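Long-range contact in deoxyribodipyrimidine photo-lyase (Oryza sativa Japonica Group, PDB 3UMV), which uses light and a bound FAD to split cyclobutane pyrimidine dimers in ultraviolet-damaged DNA back into two pyrimidines: residues A[354-359]-A[451-456]. Numbering follows the deposited sequence.
Sequences HAADKR and ERPVFG. With URE (urea), chain K; EDO (1,2-ethanediol), chain F.
Two irregular loops can be joined by a few polar side chains that reach side chain, backbone and water alike. Residues 354-359 make a type I turn, His-354 to Asp-357, closed by Asp-357 N to His-354 O (3.1 Å), then run extended. Residues 451-456 fold back (Arg-452 N to Gly-456 O 3.1 Å) around a classic gamma turn at Val-454 (phi/psi 73/-61; Phe-455 N to Pro-453 O 2.8 Å). His-354 CA and Val-454 CA approach to 5.1 Å. Hydrogen bonds form a continuous chain: His-354 (chi1 m) gives NE2 to Glu-451 OE1 and ND1 to Asp-357 OD2, both 2.7 Å, while OD2 accepts Val-454 N at 2.8 Å. Arg-359 NH1 braces the turn through His-354 O (3.1 Å) and Asp-357 O (2.9 Å); a water links its NH2 to Val-454 O, 2.8 Å from each. Gly-456 CA makes a CH-pi contact 3.7 Å from the His-354 ring centroid, and Val-454 CG1 lies over the guanidinium, 3.6 Å from Arg-359 CZ. The Arg-359 side chain is about 6 Å from that of Trp-406, a predicted electron-transfer residue. A type I turn with a His-carboxylate hydrogen bond joins the loops after helices 345-353 and 431-442 in the photolyase's helical, FAD-binding part.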
loop_
_atom_site.group_PDB
_atom_site.type_symbol
_atom_site.label_atom_id
_atom_site.label_comp_id
_atom_site.label_asym_id
_atom_site.label_seq_id
_atom_site.Cartn_x
_atom_site.Cartn_y
_atom_site.Cartn_z
ATOM N N HIS A 354 -17.100 -24.705 -12.635
ATOM C CA HIS A 354 -18.278 -23.903 -12.914
ATOM C C HIS A 354 -18.076 -22.936 -14.064
ATOM O O HIS A 354 -18.905 -22.060 -14.310
ATOM C CB HIS A 354 -18.736 -23.208 -11.634
ATOM C CG HIS A 354 -19.315 -24.162 -10.643
ATOM N ND1 HIS A 354 -20.660 -24.455 -10.597
ATOM C CD2 HIS A 354 -18.731 -24.932 -9.696
ATOM C CE1 HIS A 354 -20.884 -25.350 -9.653
ATOM N NE2 HIS A 354 -19.732 -25.652 -9.086
ATOM N N ALA A 355 -16.971 -23.125 -14.782
ATOM C CA ALA A 355 -16.625 -22.256 -15.898
ATOM C C ALA A 355 -17.708 -22.242 -16.982
ATOM O O ALA A 355 -17.844 -21.267 -17.709
ATOM C CB ALA A 355 -15.284 -22.674 -16.503
ATOM N N ALA A 356 -18.470 -23.321 -17.095
ATOM C CA ALA A 356 -19.443 -23.429 -18.182
ATOM C C ALA A 356 -20.839 -22.961 -17.800
ATOM O O ALA A 356 -21.708 -22.839 -18.661
ATOM C CB ALA A 356 -19.493 -24.865 -18.722
ATOM N N ASP A 357 -21.059 -22.708 -16.515
ATOM C CA ASP A 357 -22.342 -22.190 -16.065
ATOM C C ASP A 357 -22.647 -20.875 -16.779
ATOM O O ASP A 357 -21.803 -19.989 -16.845
ATOM C CB ASP A 357 -22.337 -21.960 -14.557
ATOM C CG ASP A 357 -22.058 -23.227 -13.768
ATOM O OD1 ASP A 357 -21.935 -24.312 -14.379
ATOM O OD2 ASP A 357 -21.961 -23.137 -12.526
ATOM N N LYS A 358 -23.853 -20.746 -17.321
ATOM C CA LYS A 358 -24.225 -19.486 -17.946
ATOM C C LYS A 358 -24.434 -18.439 -16.854
ATOM O O LYS A 358 -25.101 -18.689 -15.843
ATOM C CB LYS A 358 -25.463 -19.652 -18.839
ATOM C CG LYS A 358 -26.701 -18.935 -18.344
ATOM C CD LYS A 358 -27.869 -19.127 -19.311
ATOM C CE LYS A 358 -27.717 -18.261 -20.557
ATOM N NZ LYS A 358 -27.832 -16.810 -20.232
ATOM N N ARG A 359 -23.795 -17.289 -17.024
ATOM C CA ARG A 359 -23.955 -16.194 -16.080
ATOM C C ARG A 359 -25.295 -15.517 -16.365
ATOM O O ARG A 359 -25.723 -15.456 -17.516
ATOM C CB ARG A 359 -22.806 -15.185 -16.229
ATOM C CG ARG A 359 -21.488 -15.548 -15.523
ATOM C CD ARG A 359 -20.736 -16.742 -16.143
ATOM N NE ARG A 359 -19.451 -16.903 -15.442
ATOM C CZ ARG A 359 -18.934 -18.054 -15.012
ATOM N NH1 ARG A 359 -19.546 -19.205 -15.232
ATOM N NH2 ARG A 359 -17.777 -18.048 -14.360
ATOM N N GLU A 451 -21.572 -25.071 -2.446
ATOM C CA GLU A 451 -21.422 -24.992 -3.891
ATOM C C GLU A 451 -22.684 -24.433 -4.542
ATOM O O GLU A 451 -23.797 -24.873 -4.240
ATOM C CB GLU A 451 -21.080 -26.362 -4.480
ATOM C CG GLU A 451 -20.305 -26.283 -5.784
ATOM C CD GLU A 451 -19.827 -27.632 -6.273
ATOM O OE1 GLU A 451 -19.392 -27.716 -7.439
ATOM O OE2 GLU A 451 -19.884 -28.608 -5.494
ATOM N N ARG A 452 -22.494 -23.465 -5.431
ATOM C CA ARG A 452 -23.586 -22.860 -6.184
ATOM C C ARG A 452 -23.093 -22.579 -7.593
ATOM O O ARG A 452 -21.891 -22.640 -7.856
ATOM C CB ARG A 452 -24.036 -21.565 -5.511
ATOM C CG ARG A 452 -22.955 -20.513 -5.435
ATOM C CD ARG A 452 -23.463 -19.260 -4.756
ATOM N NE ARG A 452 -24.605 -18.710 -5.474
ATOM C CZ ARG A 452 -25.798 -18.482 -4.932
ATOM N NH1 ARG A 452 -26.013 -18.740 -3.642
ATOM N NH2 ARG A 452 -26.774 -17.983 -5.686
ATOM N N PRO A 453 -24.015 -22.283 -8.522
ATOM C CA PRO A 453 -23.613 -21.987 -9.900
ATOM C C PRO A 453 -22.667 -20.779 -10.006
ATOM O O PRO A 453 -22.787 -19.815 -9.241
ATOM C CB PRO A 453 -24.951 -21.670 -10.592
ATOM C CG PRO A 453 -25.964 -22.377 -9.777
ATOM C CD PRO A 453 -25.480 -22.308 -8.366
ATOM N N VAL A 454 -21.740 -20.853 -10.959
ATOM C CA VAL A 454 -20.779 -19.779 -11.248
ATOM C C VAL A 454 -19.682 -19.647 -10.190
ATOM O O VAL A 454 -18.496 -19.764 -10.486
ATOM C CB VAL A 454 -21.464 -18.411 -11.448
ATOM C CG1 VAL A 454 -20.416 -17.331 -11.781
ATOM C CG2 VAL A 454 -22.464 -18.488 -12.574
ATOM N N PHE A 455 -20.079 -19.367 -8.961
ATOM C CA PHE A 455 -19.111 -19.196 -7.898
ATOM C C PHE A 455 -18.496 -20.513 -7.450
ATOM O O PHE A 455 -17.425 -20.532 -6.843
ATOM C CB PHE A 455 -19.772 -18.563 -6.684
ATOM C CG PHE A 455 -19.871 -17.074 -6.756
ATOM C CD1 PHE A 455 -19.343 -16.289 -5.753
ATOM C CD2 PHE A 455 -20.485 -16.459 -7.833
ATOM C CE1 PHE A 455 -19.431 -14.907 -5.822
ATOM C CE2 PHE A 455 -20.585 -15.087 -7.900
ATOM C CZ PHE A 455 -20.064 -14.310 -6.889
ATOM N N GLY A 456 -19.176 -21.621 -7.708
ATOM C CA GLY A 456 -18.765 -22.854 -7.064
ATOM C C GLY A 456 -18.784 -22.664 -5.554
ATOM O O GLY A 456 -19.753 -22.131 -5.003
HETATM C C URE K . -21.629 -19.795 -1.276
HETATM O O URE K . -20.960 -20.067 -2.280
HETATM N N1 URE K . -21.323 -18.775 -0.500
HETATM N N2 URE K . -22.672 -20.530 -0.978
HETATM C C1 EDO F . -25.542 -16.941 -9.663
HETATM O O1 EDO F . -25.277 -15.867 -10.483
HETATM C C2 EDO F . -24.568 -17.420 -8.837
HETATM O O2 EDO F . -24.856 -18.445 -7.970
HETATM O O HOH W 1 -16.794 -20.126 -12.682
#